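Local coordinates for pyridine nucleotide-disulfide oxidoreductase-like protein (Myceliophthora thermophila, PDB 5MQ6) that catalyses Baeyer-Villiger oxidation of ketones, polycyclic ones especially, inserting one oxygen atom beside the carbonyl to give esters or lactones, with FAD and NADPH, at the NADPH dihydro-nicotinamide-adenine-dinucleotide phosphate site. Numbering follows the deposited sequence.

The NADPH dihydro-nicotinamide-adenine-dinucleotide phosphate site. Residues 42, 226, 232, 275-281, 298, 300-301, 425-426, 451-452, 475-478, 600. With NDP (NADPH dihydro-nicotinamide-adenine-dinucleotide phosphate), chain B.
Arg300 runs alongside the 2'-phosphate and ends over the adenine. Its CG is anti to the backbone N (chi1 -177°), and the chain bends at chi2. Arg300 NE forms a salt bridge to NDP O2X of the 2'-phosphate at 3.6 Å. NH1 comes edge-on over one adenine face near N7A, without a hydrogen bond to it. On the opposite face, the Ile275 methyl CG2 packs over the six-membered ring. Phe42 meets N7A with its ring edge, in plane. The Val452 backbone N-H donates a nearly straight bond to N1A (162°). Thr301 OG1 donates to NDP O2X at 2.6 Å, and Lys425 NZ reaches NDP O3X at 2.8 Å as both hydrogen bond and salt bridge. An alanine in place of Arg300 would probably weaken the hold on the 2'-phosphate and loosen adenine packing. Residues 276-281 form the Rossmann glycine loop, GxGxxA. Thr277 N donates to the ribose hydroxyl O3B. At the start of helix 279-289, Thr280 grips the nicotinamide-side phosphate of the diphosphate, N to NDP O2N and OG1 to NDP O1N at 2.7 Å. The helix end would favour this negative charge. Water 2 joins O2N to Gly278 N and Ser475. Tyr600 OH hydrogen-bonds NDP O3D, the 3'-hydroxyl of the nicotinamide ribose, 2.6 Å away, though Tyr600 is poorly ordered. The nicotinamide ring is not modelled. The site binds the NADPH that reduces FAD, and its contacts to the 2'-phosphate probably favour NADPH over NADH.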
# COMPACT_ATOMS: atom_id res chain seq x y z
N PHE A 42 -10.02 13.79 -6.78
CA PHE A 42 -8.58 13.79 -6.47
C PHE A 42 -7.85 13.93 -7.76
O PHE A 42 -8.37 13.62 -8.80
CB PHE A 42 -8.11 12.50 -5.75
CG PHE A 42 -8.79 12.27 -4.39
CD1 PHE A 42 -8.64 13.20 -3.35
CD2 PHE A 42 -9.59 11.13 -4.16
CE1 PHE A 42 -9.27 13.00 -2.10
CE2 PHE A 42 -10.23 10.93 -2.92
CZ PHE A 42 -10.08 11.86 -1.88
N LEU A 226 0.70 2.32 -2.95
CA LEU A 226 0.49 3.71 -2.41
C LEU A 226 1.73 4.53 -2.81
O LEU A 226 2.68 4.74 -2.02
CB LEU A 226 0.24 3.67 -0.90
CG LEU A 226 -1.09 2.89 -0.52
CD1 LEU A 226 -1.02 2.28 0.90
CD2 LEU A 226 -2.33 3.75 -0.70
N PRO A 232 -6.68 16.71 -3.15
CA PRO A 232 -8.06 16.95 -3.53
C PRO A 232 -8.14 18.15 -4.44
O PRO A 232 -7.28 19.03 -4.36
CB PRO A 232 -8.74 17.25 -2.19
CG PRO A 232 -7.63 17.68 -1.28
CD PRO A 232 -6.33 17.26 -1.82
N ILE A 275 -4.15 19.11 6.06
CA ILE A 275 -5.36 18.51 5.48
C ILE A 275 -5.25 17.03 5.56
O ILE A 275 -4.28 16.50 5.09
CB ILE A 275 -5.61 18.94 4.06
CG1 ILE A 275 -5.77 20.47 4.07
CG2 ILE A 275 -6.89 18.31 3.47
CD1 ILE A 275 -5.96 21.02 2.70
N GLY A 276 -6.21 16.38 6.21
CA GLY A 276 -6.24 14.93 6.33
C GLY A 276 -6.04 14.40 7.75
O GLY A 276 -5.30 14.98 8.62
N THR A 277 -6.71 13.29 8.00
CA THR A 277 -6.66 12.58 9.29
C THR A 277 -6.46 11.02 9.10
O THR A 277 -7.01 10.23 9.86
CB THR A 277 -7.93 12.93 10.11
OG1 THR A 277 -9.09 12.59 9.35
CG2 THR A 277 -8.05 14.44 10.40
N GLY A 278 -5.62 10.60 8.13
CA GLY A 278 -5.30 9.15 7.90
C GLY A 278 -4.09 8.80 8.75
O GLY A 278 -3.62 9.61 9.55
N ALA A 279 -3.49 7.63 8.51
CA ALA A 279 -2.38 7.19 9.32
C ALA A 279 -1.23 8.18 9.36
O ALA A 279 -0.56 8.42 10.39
CB ALA A 279 -1.89 5.86 8.80
N THR A 280 -0.97 8.80 8.22
CA THR A 280 0.13 9.77 8.16
C THR A 280 -0.15 10.94 9.10
O THR A 280 0.73 11.36 9.84
CB THR A 280 0.30 10.33 6.74
OG1 THR A 280 0.78 9.30 5.91
CG2 THR A 280 1.26 11.39 6.72
N ALA A 281 -1.33 11.51 9.01
CA ALA A 281 -1.69 12.61 9.94
C ALA A 281 -1.62 12.19 11.44
O ALA A 281 -1.11 12.94 12.30
CB ALA A 281 -3.03 13.14 9.57
N PHE A 298 -7.40 19.82 9.45
CA PHE A 298 -8.60 19.84 8.60
C PHE A 298 -9.09 18.44 8.26
O PHE A 298 -8.45 17.70 7.52
CB PHE A 298 -8.40 20.72 7.36
CG PHE A 298 -7.99 22.17 7.68
CD1 PHE A 298 -6.69 22.49 8.04
CD2 PHE A 298 -8.93 23.19 7.65
CE1 PHE A 298 -6.29 23.80 8.33
CE2 PHE A 298 -8.55 24.51 7.97
CZ PHE A 298 -7.24 24.81 8.33
N ARG A 300 -12.14 15.63 7.15
CA ARG A 300 -13.38 15.22 6.49
C ARG A 300 -13.91 13.95 7.06
O ARG A 300 -15.12 13.81 7.18
CB ARG A 300 -13.11 15.10 5.03
CG ARG A 300 -14.22 14.76 4.12
CD ARG A 300 -13.59 13.82 3.11
NE ARG A 300 -14.32 13.81 1.91
CZ ARG A 300 -13.87 14.25 0.75
NH1 ARG A 300 -12.63 14.71 0.57
NH2 ARG A 300 -14.70 14.18 -0.26
N THR A 301 -13.06 12.99 7.40
CA THR A 301 -13.49 11.77 8.14
C THR A 301 -12.49 11.40 9.22
O THR A 301 -11.33 11.12 8.95
CB THR A 301 -13.71 10.57 7.21
OG1 THR A 301 -14.57 10.98 6.15
CG2 THR A 301 -14.47 9.42 7.90
N LYS A 425 -11.80 1.44 6.67
CA LYS A 425 -10.60 2.22 6.54
C LYS A 425 -9.50 1.48 7.21
O LYS A 425 -9.74 0.61 8.07
CB LYS A 425 -10.68 3.56 7.29
CG LYS A 425 -11.83 4.45 6.96
CD LYS A 425 -11.75 5.09 5.57
CE LYS A 425 -12.45 6.46 5.50
NZ LYS A 425 -12.02 7.20 4.28
N ARG A 426 -8.28 1.89 6.91
CA ARG A 426 -7.14 1.29 7.60
C ARG A 426 -7.17 1.69 9.09
O ARG A 426 -7.40 2.84 9.45
CB ARG A 426 -5.75 1.53 6.97
CG ARG A 426 -4.82 0.37 7.37
CD ARG A 426 -3.50 0.39 6.69
NE ARG A 426 -2.39 -0.30 7.34
CZ ARG A 426 -1.94 -1.53 7.00
NH1 ARG A 426 -2.56 -2.30 6.09
NH2 ARG A 426 -0.88 -2.04 7.57
N GLY A 451 -15.45 18.09 3.50
CA GLY A 451 -14.09 18.44 3.09
C GLY A 451 -13.84 19.92 3.02
O GLY A 451 -14.76 20.71 3.19
N VAL A 452 -12.61 20.33 2.74
CA VAL A 452 -12.30 21.75 2.63
C VAL A 452 -12.95 22.40 1.38
O VAL A 452 -12.96 21.85 0.30
CB VAL A 452 -10.78 21.98 2.68
CG1 VAL A 452 -10.43 23.45 2.47
CG2 VAL A 452 -10.24 21.53 4.00
N SER A 475 -1.65 15.91 3.72
CA SER A 475 -1.61 14.54 4.18
C SER A 475 -2.88 13.91 3.61
O SER A 475 -3.72 13.34 4.34
CB SER A 475 -1.60 14.57 5.69
OG SER A 475 -1.92 13.35 6.15
N THR A 476 -3.02 14.06 2.29
CA THR A 476 -4.21 13.72 1.57
C THR A 476 -4.04 12.39 0.80
O THR A 476 -4.92 11.97 0.01
CB THR A 476 -4.61 14.87 0.67
OG1 THR A 476 -3.42 15.42 0.09
CG2 THR A 476 -5.26 15.96 1.53
N GLY A 477 -2.95 11.70 1.04
CA GLY A 477 -2.91 10.33 0.66
C GLY A 477 -2.40 10.17 -0.76
O GLY A 477 -1.73 11.07 -1.27
N TYR A 478 -2.70 9.01 -1.34
CA TYR A 478 -2.12 8.49 -2.60
C TYR A 478 -3.22 7.98 -3.47
O TYR A 478 -4.25 7.57 -2.98
CB TYR A 478 -1.20 7.27 -2.34
CG TYR A 478 -0.17 7.57 -1.31
CD1 TYR A 478 -0.53 7.61 0.05
CD2 TYR A 478 1.18 7.88 -1.67
CE1 TYR A 478 0.43 7.93 1.04
CE2 TYR A 478 2.15 8.19 -0.66
CZ TYR A 478 1.77 8.22 0.70
OH TYR A 478 2.68 8.50 1.72
N TYR A 600 -10.37 4.83 0.11
CA TYR A 600 -9.71 4.10 -0.98
C TYR A 600 -10.24 2.63 -1.19
O TYR A 600 -10.22 2.13 -2.36
CB TYR A 600 -8.16 4.26 -0.95
CG TYR A 600 -7.41 3.75 0.25
CD1 TYR A 600 -7.30 2.37 0.49
CD2 TYR A 600 -6.74 4.63 1.12
CE1 TYR A 600 -6.59 1.88 1.57
CE2 TYR A 600 -6.02 4.14 2.20
CZ TYR A 600 -5.96 2.76 2.42
OH TYR A 600 -5.24 2.25 3.44
PA NDP B . -5.18 8.57 3.46
O1A NDP B . -5.70 8.50 1.98
O2A NDP B . -5.35 7.44 4.44
O5B NDP B . -5.74 9.95 4.06
C5B NDP B . -5.95 11.11 3.28
C4B NDP B . -6.73 12.02 4.21
O4B NDP B . -7.05 13.26 3.52
C3B NDP B . -8.05 11.37 4.65
O3B NDP B . -8.18 11.50 6.08
C2B NDP B . -9.04 12.15 3.83
O2B NDP B . -10.39 12.17 4.38
C1B NDP B . -8.40 13.52 3.75
N9A NDP B . -9.00 14.31 2.67
C8A NDP B . -9.15 13.97 1.35
N7A NDP B . -9.78 14.95 0.67
C5A NDP B . -10.02 15.90 1.61
C6A NDP B . -10.68 17.20 1.58
N6A NDP B . -11.18 17.62 0.43
N1A NDP B . -10.75 17.89 2.74
C2A NDP B . -10.24 17.45 3.93
N3A NDP B . -9.63 16.26 4.06
C4A NDP B . -9.51 15.48 2.92
O3 NDP B . -3.62 8.86 3.47
PN NDP B . -2.47 8.60 4.61
O1N NDP B . -1.15 9.17 3.98
O2N NDP B . -2.88 9.17 5.95
O5D NDP B . -2.37 6.99 4.76
C5D NDP B . -2.19 6.20 3.54
C4D NDP B . -1.77 4.78 3.86
O4D NDP B . -0.42 4.75 4.36
C3D NDP B . -2.56 4.26 5.06
O3D NDP B . -4.01 4.03 4.86
C2D NDP B . -1.65 3.12 5.57
O2D NDP B . -1.77 1.93 4.73
C1D NDP B . -0.29 3.82 5.51
P2B NDP B . -11.45 11.02 3.93
O1X NDP B . -11.30 10.93 2.40
O2X NDP B . -12.84 11.51 4.24
O3X NDP B . -11.13 9.78 4.77
O HOH W 1 -4.85 5.90 6.76
O HOH W 2 -3.63 11.52 6.48
O HOH W 3 -10.18 13.38 7.06